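Local coordinates for protein N-ACETYLMURAMOYL-L-ALANINE AMIDASE CwlV (Paenibacillus polymyxa, PDB 1JWQ) that probably cleaves the bond between N-acetylmuramic acid and L-alanine in cell-wall peptidoglycan, this chain being its zinc-binding catalytic domain, at residues V4-G9 and A32-V37; E26-L31 and T154-D159; Q63-A68 and N127-R132. All blocks are in the same frame, centred on the assembly; numbering follows the deposited sequence.

Interaction 1: V4-G9 and A32-V37; sequences VVIDAG and AMALKV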
loop_
_atom_site.group_PDB
_atom_site.type_symbol
_atom_site.label_atom_id
_atom_site.label_comp_id
_atom_site.label_asym_id
_atom_site.label_seq_id
_atom_site.Cartn_x
_atom_site.Cartn_y
_atom_site.Cartn_z
ATOM N N VAL A 4 -2.731 -6.064 -11.885
ATOM C CA VAL A 4 -2.343 -5.235 -10.754
ATOM C C VAL A 4 -2.442 -6.061 -9.481
ATOM O O VAL A 4 -3.513 -6.563 -9.147
ATOM C CB VAL A 4 -3.284 -4.018 -10.614
ATOM C CG1 VAL A 4 -2.868 -3.164 -9.415
ATOM C CG2 VAL A 4 -3.263 -3.202 -11.892
ATOM N N VAL A 5 -1.329 -6.213 -8.773
ATOM C CA VAL A 5 -1.358 -6.978 -7.535
ATOM C C VAL A 5 -1.272 -6.018 -6.361
ATOM O O VAL A 5 -0.363 -5.196 -6.283
ATOM C CB VAL A 5 -0.202 -8.005 -7.470
ATOM C CG1 VAL A 5 -0.135 -8.640 -6.078
ATOM C CG2 VAL A 5 -0.425 -9.090 -8.514
ATOM N N ILE A 6 -2.257 -6.110 -5.474
ATOM C CA ILE A 6 -2.314 -5.267 -4.292
ATOM C C ILE A 6 -2.065 -6.178 -3.108
ATOM O O ILE A 6 -2.773 -7.165 -2.906
ATOM C CB ILE A 6 -3.689 -4.603 -4.128
ATOM C CG1 ILE A 6 -4.036 -3.803 -5.387
ATOM C CG2 ILE A 6 -3.682 -3.707 -2.893
ATOM C CD1 ILE A 6 -3.115 -2.636 -5.667
ATOM N N ASP A 7 -1.052 -5.826 -2.330
ATOM C CA ASP A 7 -0.648 -6.608 -1.181
ATOM C C ASP A 7 -0.897 -5.876 0.131
ATOM O O ASP A 7 -0.236 -4.876 0.431
ATOM C CB ASP A 7 0.838 -6.944 -1.331
ATOM C CG ASP A 7 1.391 -7.686 -0.142
ATOM O OD1 ASP A 7 2.357 -7.184 0.468
ATOM O OD2 ASP A 7 0.856 -8.763 0.178
ATOM N N ALA A 8 -1.867 -6.367 0.899
ATOM C CA ALA A 8 -2.188 -5.786 2.199
ATOM C C ALA A 8 -1.194 -6.410 3.163
ATOM O O ALA A 8 -1.262 -7.602 3.443
ATOM C CB ALA A 8 -3.614 -6.147 2.606
ATOM N N GLY A 9 -0.265 -5.602 3.661
ATOM C CA GLY A 9 0.747 -6.115 4.559
ATOM C C GLY A 9 0.243 -6.849 5.784
ATOM O O GLY A 9 -0.816 -6.531 6.329
ATOM N N ALA A 32 -8.356 -3.191 4.734
ATOM C CA ALA A 32 -9.424 -2.255 4.397
ATOM C C ALA A 32 -9.023 -1.400 3.197
ATOM O O ALA A 32 -9.834 -1.137 2.305
ATOM C CB ALA A 32 -9.742 -1.360 5.606
ATOM N N MET A 33 -7.765 -0.969 3.175
ATOM C CA MET A 33 -7.265 -0.149 2.077
ATOM C C MET A 33 -7.185 -0.952 0.782
ATOM O O MET A 33 -7.617 -0.486 -0.270
ATOM C CB MET A 33 -5.879 0.414 2.414
ATOM C CG MET A 33 -5.894 1.482 3.494
ATOM S SD MET A 33 -6.965 2.863 3.045
ATOM C CE MET A 33 -6.347 3.242 1.417
ATOM N N ALA A 34 -6.627 -2.156 0.866
ATOM C CA ALA A 34 -6.499 -3.016 -0.303
ATOM C C ALA A 34 -7.861 -3.302 -0.924
ATOM O O ALA A 34 -8.022 -3.260 -2.145
ATOM C CB ALA A 34 -5.808 -4.325 0.079
ATOM N N LEU A 35 -8.849 -3.586 -0.084
ATOM C CA LEU A 35 -10.191 -3.880 -0.576
ATOM C C LEU A 35 -10.816 -2.661 -1.253
ATOM O O LEU A 35 -11.509 -2.791 -2.259
ATOM C CB LEU A 35 -11.084 -4.358 0.572
ATOM C CG LEU A 35 -10.672 -5.691 1.204
ATOM C CD1 LEU A 35 -11.624 -6.037 2.329
ATOM C CD2 LEU A 35 -10.668 -6.791 0.146
ATOM N N LYS A 36 -10.575 -1.478 -0.697
ATOM C CA LYS A 36 -11.119 -0.257 -1.281
ATOM C C LYS A 36 -10.459 0.040 -2.625
ATOM O O LYS A 36 -11.129 0.433 -3.581
ATOM C CB LYS A 36 -10.934 0.926 -0.327
ATOM C CG LYS A 36 -11.901 0.929 0.845
ATOM C CD LYS A 36 -11.592 2.049 1.824
ATOM C CE LYS A 36 -12.534 2.024 3.030
ATOM N NZ LYS A 36 -13.945 2.271 2.626
ATOM N N VAL A 37 -9.145 -0.151 -2.703
ATOM C CA VAL A 37 -8.440 0.098 -3.953
ATOM C C VAL A 37 -8.945 -0.896 -4.995
ATOM O O VAL A 37 -9.146 -0.543 -6.157
ATOM C CB VAL A 37 -6.908 -0.043 -3.768
ATOM C CG1 VAL A 37 -6.197 0.039 -5.117
ATOM C CG2 VAL A 37 -6.403 1.062 -2.854
#
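Ala34 sets its methyl against Ile6 and Ala8, the two residues of strand 2-8 that point to the helix here, and what passes between V4-G9 and A32-V37 is wholly apolar. The tightest van der Waals contact is Ala34 CB with Ile6 CG2, at 3.7 Å; Ala8 CB lies almost as near, 3.8 Å from Ala34 CB. Ile6 CG2 also comes within 3.9 Å of Ala34 CA, touching helix backbone as well as side chain. The branches of Ile6 divide the work. With CG1 beside the backbone N (chi1 -56°), CG2 is left facing Ala34, while CG1 carries CD1 toward the next turn of the helix, where it meets Val37 CG1 at 4.1 Å. This second touch is looser, the two side chains crossing obliquely. Small residues mark the nearest approach of the backbones, Ala8 CA to Ala34 CA at 5.7 Å, and the segment axes pass 7.8 Å apart, nearly antiparallel at 160°.

Hydrogen bonds stay on either side of this seam and none crosses it. Val4 and Ile6 pair through their backbones with strand 47-51, Val5 with strand 75-82, and the helix keeps its own bonds, such as Val37 N to Met33 O. Asp7 turns away from the helix, to a salt bridge with Arg64 and hydrogen bonds with Thr52 and Ser78, and Lys36 reaches out to a salt bridge with Glu158.

The contact lies inside the beta-alpha-beta unit formed by strand 2-8, helix 26-42 and strand 47-51, and Leu51 of the third element touches both Ile6 and Ala34. With little but methyl groups meeting, the helix is held on the sheet here by close fit and exclusion of water, leaving the polar groups to bind other partners.

Interaction 2: E26-L31 and T154-D159; sequences EKTFNL and TLFDED. With ZN (zinc ion), chain B.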
loop_
_atom_site.group_PDB
_atom_site.type_symbol
_atom_site.label_atom_id
_atom_site.label_comp_id
_atom_site.label_asym_id
_atom_site.label_seq_id
_atom_site.Cartn_x
_atom_site.Cartn_y
_atom_site.Cartn_z
ATOM N N GLU A 26 -2.350 -2.732 12.395
ATOM C CA GLU A 26 -1.992 -2.324 11.043
ATOM C C GLU A 26 -2.602 -3.258 9.993
ATOM O O GLU A 26 -3.049 -2.806 8.939
ATOM C CB GLU A 26 -0.469 -2.315 10.884
ATOM C CG GLU A 26 -0.002 -2.004 9.470
ATOM C CD GLU A 26 1.463 -2.311 9.260
ATOM O OE1 GLU A 26 1.912 -2.289 8.092
ATOM O OE2 GLU A 26 2.169 -2.573 10.263
ATOM N N LYS A 27 -2.616 -4.560 10.276
ATOM C CA LYS A 27 -3.160 -5.529 9.327
ATOM C C LYS A 27 -4.589 -5.193 8.926
ATOM O O LYS A 27 -4.995 -5.415 7.781
ATOM C CB LYS A 27 -3.114 -6.952 9.907
ATOM C CG LYS A 27 -3.995 -7.179 11.129
ATOM C CD LYS A 27 -4.084 -8.667 11.470
ATOM C CE LYS A 27 -5.050 -8.921 12.627
ATOM N NZ LYS A 27 -5.270 -10.388 12.867
ATOM N N THR A 28 -5.346 -4.660 9.878
ATOM C CA THR A 28 -6.738 -4.283 9.660
ATOM C C THR A 28 -6.801 -3.123 8.673
ATOM O O THR A 28 -7.602 -3.130 7.738
ATOM C CB THR A 28 -7.387 -3.855 10.989
ATOM O OG1 THR A 28 -7.154 -4.869 11.974
ATOM C CG2 THR A 28 -8.885 -3.658 10.817
ATOM N N PHE A 29 -5.957 -2.123 8.899
ATOM C CA PHE A 29 -5.893 -0.965 8.019
ATOM C C PHE A 29 -5.469 -1.383 6.611
ATOM O O PHE A 29 -6.083 -0.981 5.626
ATOM C CB PHE A 29 -4.887 0.055 8.560
ATOM C CG PHE A 29 -4.609 1.196 7.615
ATOM C CD1 PHE A 29 -5.520 2.233 7.464
ATOM C CD2 PHE A 29 -3.439 1.217 6.858
ATOM C CE1 PHE A 29 -5.276 3.277 6.575
ATOM C CE2 PHE A 29 -3.184 2.255 5.968
ATOM C CZ PHE A 29 -4.108 3.290 5.826
ATOM N N ASN A 30 -4.417 -2.191 6.521
ATOM C CA ASN A 30 -3.912 -2.629 5.226
ATOM C C ASN A 30 -4.961 -3.337 4.386
ATOM O O ASN A 30 -5.084 -3.082 3.189
ATOM C CB ASN A 30 -2.694 -3.544 5.405
ATOM C CG ASN A 30 -1.521 -2.830 6.066
ATOM O OD1 ASN A 30 -1.450 -1.600 6.065
ATOM N ND2 ASN A 30 -0.588 -3.602 6.620
ATOM N N LEU A 31 -5.718 -4.231 5.011
ATOM C CA LEU A 31 -6.750 -4.967 4.293
ATOM C C LEU A 31 -7.870 -4.037 3.830
ATOM O O LEU A 31 -8.285 -4.086 2.678
ATOM C CB LEU A 31 -7.324 -6.067 5.183
ATOM C CG LEU A 31 -8.442 -6.901 4.552
ATOM C CD1 LEU A 31 -7.925 -7.598 3.299
ATOM C CD2 LEU A 31 -8.929 -7.924 5.564
ATOM N N THR A 154 -6.945 9.127 12.213
ATOM C CA THR A 154 -7.147 9.511 10.825
ATOM C C THR A 154 -7.065 8.313 9.883
ATOM O O THR A 154 -7.901 8.162 8.996
ATOM C CB THR A 154 -6.107 10.562 10.394
ATOM O OG1 THR A 154 -6.310 11.766 11.144
ATOM C CG2 THR A 154 -6.232 10.866 8.911
ATOM N N LEU A 155 -6.061 7.460 10.072
ATOM C CA LEU A 155 -5.916 6.298 9.203
ATOM C C LEU A 155 -7.112 5.358 9.294
ATOM O O LEU A 155 -7.424 4.653 8.335
ATOM C CB LEU A 155 -4.620 5.536 9.516
ATOM C CG LEU A 155 -3.485 5.795 8.513
ATOM C CD1 LEU A 155 -3.070 7.260 8.571
ATOM C CD2 LEU A 155 -2.300 4.891 8.820
ATOM N N PHE A 156 -7.786 5.345 10.441
ATOM C CA PHE A 156 -8.950 4.485 10.585
ATOM C C PHE A 156 -10.257 5.225 10.353
ATOM O O PHE A 156 -11.330 4.737 10.704
ATOM C CB PHE A 156 -8.953 3.787 11.945
ATOM C CG PHE A 156 -8.034 2.603 12.001
ATOM C CD1 PHE A 156 -6.671 2.771 12.212
ATOM C CD2 PHE A 156 -8.521 1.323 11.768
ATOM C CE1 PHE A 156 -5.804 1.678 12.187
ATOM C CE2 PHE A 156 -7.664 0.223 11.740
ATOM C CZ PHE A 156 -6.305 0.403 11.948
ATOM N N ASP A 157 -10.156 6.402 9.748
ATOM C CA ASP A 157 -11.330 7.198 9.419
ATOM C C ASP A 157 -11.772 6.765 8.022
ATOM O O ASP A 157 -10.971 6.747 7.086
ATOM C CB ASP A 157 -10.989 8.692 9.430
ATOM C CG ASP A 157 -12.155 9.562 8.986
ATOM O OD1 ASP A 157 -12.376 9.700 7.761
ATOM O OD2 ASP A 157 -12.858 10.102 9.863
ATOM N N GLU A 158 -13.045 6.411 7.888
ATOM C CA GLU A 158 -13.579 5.959 6.609
ATOM C C GLU A 158 -13.373 6.899 5.436
ATOM O O GLU A 158 -12.985 6.460 4.354
ATOM C CB GLU A 158 -15.069 5.631 6.746
ATOM C CG GLU A 158 -15.311 4.172 7.056
ATOM C CD GLU A 158 -14.689 3.267 6.009
ATOM O OE1 GLU A 158 -15.422 2.775 5.121
ATOM O OE2 GLU A 158 -13.458 3.061 6.071
ATOM N N ASP A 159 -13.632 8.186 5.637
ATOM C CA ASP A 159 -13.472 9.147 4.555
ATOM C C ASP A 159 -12.015 9.237 4.120
ATOM O O ASP A 159 -11.720 9.320 2.930
ATOM C CB ASP A 159 -13.993 10.523 4.977
ATOM C CG ASP A 159 -15.465 10.496 5.336
ATOM O OD1 ASP A 159 -16.235 9.807 4.631
ATOM O OD2 ASP A 159 -15.858 11.167 6.315
HETATM ZN ZN ZN B . 3.763 -3.078 7.766
HETATM O O HOH W 1 4.694 -1.331 8.177
HETATM O O HOH W 2 5.902 -3.766 7.589
#
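Phe29 of the helix and Leu155 make the tight part of this contact. The far end of the ring comes up to the Leu155 backbone, CE1 lying 3.1 Å from Leu155 O, while Leu155 CG packs 3.6 Å from that same CE1. Leu155 CD2 stands over one face in a CH-pi contact, 4.0 Å from the ring centroid and 15° off its normal. Phe29 CG is anti to the backbone N (chi1 172°), which carries the ring out from the helix to meet Leu155. Toward solvent the packing slackens: Phe156 CZ lies 3.7 Å from Phe29 CB, but the exposed Thr28 merely brings CB to the edge of the Phe156 ring, 4.2 Å from CE2. Putting an alanine at Phe29 would probably open a gap beside Leu155 and leave its CG and CD2 without the ring they pack on. One turn earlier, Glu26 OE1 binds the zinc ion at 2.0 Å and accepts an almost straight bond from Asn30 ND2 (178°), which comes from above the carboxylate plane. His10, His80 and two waters complete the zinc site, the His-Glu-His centre of a zinc amidase, whose glutamate rides on the helix packed here.

Interaction 3: Q63-A68 and N127-R132; sequences QRVKVA and NFHVIR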
loop_
_atom_site.group_PDB
_atom_site.type_symbol
_atom_site.label_atom_id
_atom_site.label_comp_id
_atom_site.label_asym_id
_atom_site.label_seq_id
_atom_site.Cartn_x
_atom_site.Cartn_y
_atom_site.Cartn_z
ATOM N N GLN A 63 5.529 -15.710 -0.433
ATOM C CA GLN A 63 4.252 -16.075 -1.032
ATOM C C GLN A 63 3.608 -14.894 -1.757
ATOM O O GLN A 63 3.029 -15.063 -2.831
ATOM C CB GLN A 63 3.304 -16.616 0.046
ATOM N N ARG A 64 3.707 -13.706 -1.167
ATOM C CA ARG A 64 3.135 -12.503 -1.765
ATOM C C ARG A 64 3.846 -12.197 -3.078
ATOM O O ARG A 64 3.213 -11.828 -4.073
ATOM C CB ARG A 64 3.277 -11.321 -0.804
ATOM C CG ARG A 64 2.572 -11.533 0.528
ATOM C CD ARG A 64 3.155 -10.656 1.620
ATOM N NE ARG A 64 2.627 -11.024 2.931
ATOM C CZ ARG A 64 1.537 -10.497 3.480
ATOM N NH1 ARG A 64 0.846 -9.564 2.837
ATOM N NH2 ARG A 64 1.139 -10.906 4.678
ATOM N N VAL A 65 5.167 -12.344 -3.075
ATOM C CA VAL A 65 5.957 -12.086 -4.274
ATOM C C VAL A 65 5.643 -13.126 -5.348
ATOM O O VAL A 65 5.470 -12.787 -6.521
ATOM C CB VAL A 65 7.478 -12.128 -3.970
ATOM C CG1 VAL A 65 8.273 -12.069 -5.268
ATOM C CG2 VAL A 65 7.859 -10.973 -3.059
ATOM N N LYS A 66 5.547 -14.387 -4.942
ATOM C CA LYS A 66 5.273 -15.462 -5.891
ATOM C C LYS A 66 4.002 -15.226 -6.701
ATOM O O LYS A 66 3.964 -15.498 -7.902
ATOM C CB LYS A 66 5.195 -16.809 -5.169
ATOM C CG LYS A 66 5.093 -17.996 -6.122
ATOM C CD LYS A 66 5.570 -19.289 -5.472
ATOM C CE LYS A 66 4.749 -19.651 -4.249
ATOM N NZ LYS A 66 5.221 -20.928 -3.637
ATOM N N VAL A 67 2.962 -14.720 -6.051
ATOM C CA VAL A 67 1.713 -14.441 -6.749
ATOM C C VAL A 67 1.961 -13.425 -7.858
ATOM O O VAL A 67 1.533 -13.608 -8.997
ATOM C CB VAL A 67 0.648 -13.860 -5.793
ATOM C CG1 VAL A 67 -0.592 -13.454 -6.579
ATOM C CG2 VAL A 67 0.295 -14.884 -4.730
ATOM N N ALA A 68 2.651 -12.345 -7.513
ATOM C CA ALA A 68 2.951 -11.301 -8.478
ATOM C C ALA A 68 3.770 -11.851 -9.639
ATOM O O ALA A 68 3.478 -11.563 -10.795
ATOM C CB ALA A 68 3.698 -10.155 -7.798
ATOM N N ASN A 127 14.780 -1.474 1.562
ATOM C CA ASN A 127 15.144 -2.845 1.252
ATOM C C ASN A 127 14.129 -3.802 1.858
ATOM O O ASN A 127 14.410 -4.493 2.834
ATOM C CB ASN A 127 16.547 -3.167 1.768
ATOM C CG ASN A 127 16.995 -4.563 1.382
ATOM O OD1 ASN A 127 16.703 -5.035 0.281
ATOM N ND2 ASN A 127 17.714 -5.226 2.277
ATOM N N PHE A 128 12.943 -3.836 1.260
ATOM C CA PHE A 128 11.859 -4.690 1.729
ATOM C C PHE A 128 11.645 -5.830 0.743
ATOM O O PHE A 128 11.548 -5.612 -0.463
ATOM C CB PHE A 128 10.582 -3.860 1.876
ATOM C CG PHE A 128 10.751 -2.639 2.745
ATOM C CD1 PHE A 128 10.194 -1.422 2.371
ATOM C CD2 PHE A 128 11.480 -2.706 3.931
ATOM C CE1 PHE A 128 10.360 -0.285 3.157
ATOM C CE2 PHE A 128 11.653 -1.571 4.727
ATOM C CZ PHE A 128 11.092 -0.360 4.339
ATOM N N HIS A 129 11.563 -7.044 1.274
ATOM C CA HIS A 129 11.397 -8.250 0.474
ATOM C C HIS A 129 10.410 -8.144 -0.686
ATOM O O HIS A 129 10.765 -8.403 -1.831
ATOM C CB HIS A 129 10.987 -9.415 1.384
ATOM C CG HIS A 129 10.976 -10.748 0.699
ATOM N ND1 HIS A 129 11.792 -11.787 1.087
ATOM C CD2 HIS A 129 10.249 -11.210 -0.346
ATOM C CE1 HIS A 129 11.569 -12.834 0.310
ATOM N NE2 HIS A 129 10.637 -12.510 -0.566
ATOM N N VAL A 130 9.171 -7.764 -0.396
ATOM C CA VAL A 130 8.166 -7.698 -1.453
ATOM C C VAL A 130 8.457 -6.752 -2.616
ATOM O O VAL A 130 7.970 -6.983 -3.722
ATOM C CB VAL A 130 6.759 -7.392 -0.872
ATOM C CG1 VAL A 130 6.384 -8.468 0.145
ATOM C CG2 VAL A 130 6.733 -6.021 -0.234
ATOM N N ILE A 131 9.244 -5.700 -2.395
ATOM C CA ILE A 131 9.555 -4.794 -3.499
ATOM C C ILE A 131 10.949 -5.068 -4.075
ATOM O O ILE A 131 11.321 -4.543 -5.125
ATOM C CB ILE A 131 9.412 -3.294 -3.080
ATOM C CG1 ILE A 131 10.251 -2.979 -1.835
ATOM C CG2 ILE A 131 7.941 -2.988 -2.789
ATOM C CD1 ILE A 131 10.245 -1.488 -1.459
ATOM N N ARG A 132 11.703 -5.921 -3.387
ATOM C CA ARG A 132 13.047 -6.292 -3.819
ATOM C C ARG A 132 13.038 -7.529 -4.711
ATOM O O ARG A 132 13.684 -7.553 -5.758
ATOM C CB ARG A 132 13.931 -6.593 -2.609
ATOM C CG ARG A 132 15.295 -7.155 -2.986
ATOM C CD ARG A 132 16.102 -7.534 -1.755
ATOM N NE ARG A 132 15.513 -8.659 -1.034
ATOM C CZ ARG A 132 15.121 -8.613 0.236
ATOM N NH1 ARG A 132 15.250 -7.493 0.934
ATOM N NH2 ARG A 132 14.602 -9.689 0.811
#
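On the sheet face that Asp7 points to, helix 61-70 meets the short helix 129-132, and the two join through Arg64 and Val65 on one side and His129 and Val130 on the other. Val65 does most of the touching through a single methyl. Its CG2, set beside the backbone N and anti to the carbonyl carbon, approaches the His129 ring at the edge, close to the ring plane, 3.6 Å from CD2 and 4.0 Å from NE2. The same methyl rests 3.7 Å from Val130 CA, so it fits against the backbone of the short helix; Val130 CG1 is farther from it, at 4.3 Å. Arg64 adds an aliphatic flank, CD lying 4.2 Å from Val130 CG1. No hydrogen bond links the segments.

In this open alpha-beta-alpha fold both helices lie over central strands, and Val130 reaches Phe76 and Ser78 of strand 75-82 as well as Leu140 of strand 138-145. The zinc site is near: the Val130 side chain is about 5 Å from that of His80, and Arg64 comes equally close to that of His10. Arg64 runs extended from CG to NE past Val130, and its guanidinium is gripped from several sides, in a salt bridge with Asp7 and by the backbone oxygens of Leu59, Ala8 and His10. It thus ties helix 61-70 to the chain that carries the zinc ligand His10.

The short helix is also braced within its own segment. Arg132 NH1 donates to Asn127 OD1 at 2.9 Å, in the guanidinium plane but from well above the carbonyl plane of the asparagine (55° out of it). One guanidinium face of Arg132 lies against His129 CA, offset toward the rim and 3.4 Å above the plane.

Interactions 1 and 2 share helix 26-42, their centres about 11 Å apart: its first turns bear the zinc ligand Glu26 and the packing of E26-L31 on T154-D159, and the turns that follow lie on strand 2-8. Their segments alternate along the chain. Interaction 3 follows interaction 1 in series, its centre about 14 Å from that of interaction 1, and is nested in the loop that interaction 2 closes; the centres of interactions 2 and 3 are about 22 Å apart, on opposite sides of the chain's centre. Interaction 1 touches both others, through Gly9 with Asn30 and through Asp7 with Arg64. Strand 2-8 thus connects helices on both faces of the sheet, beside the zinc site.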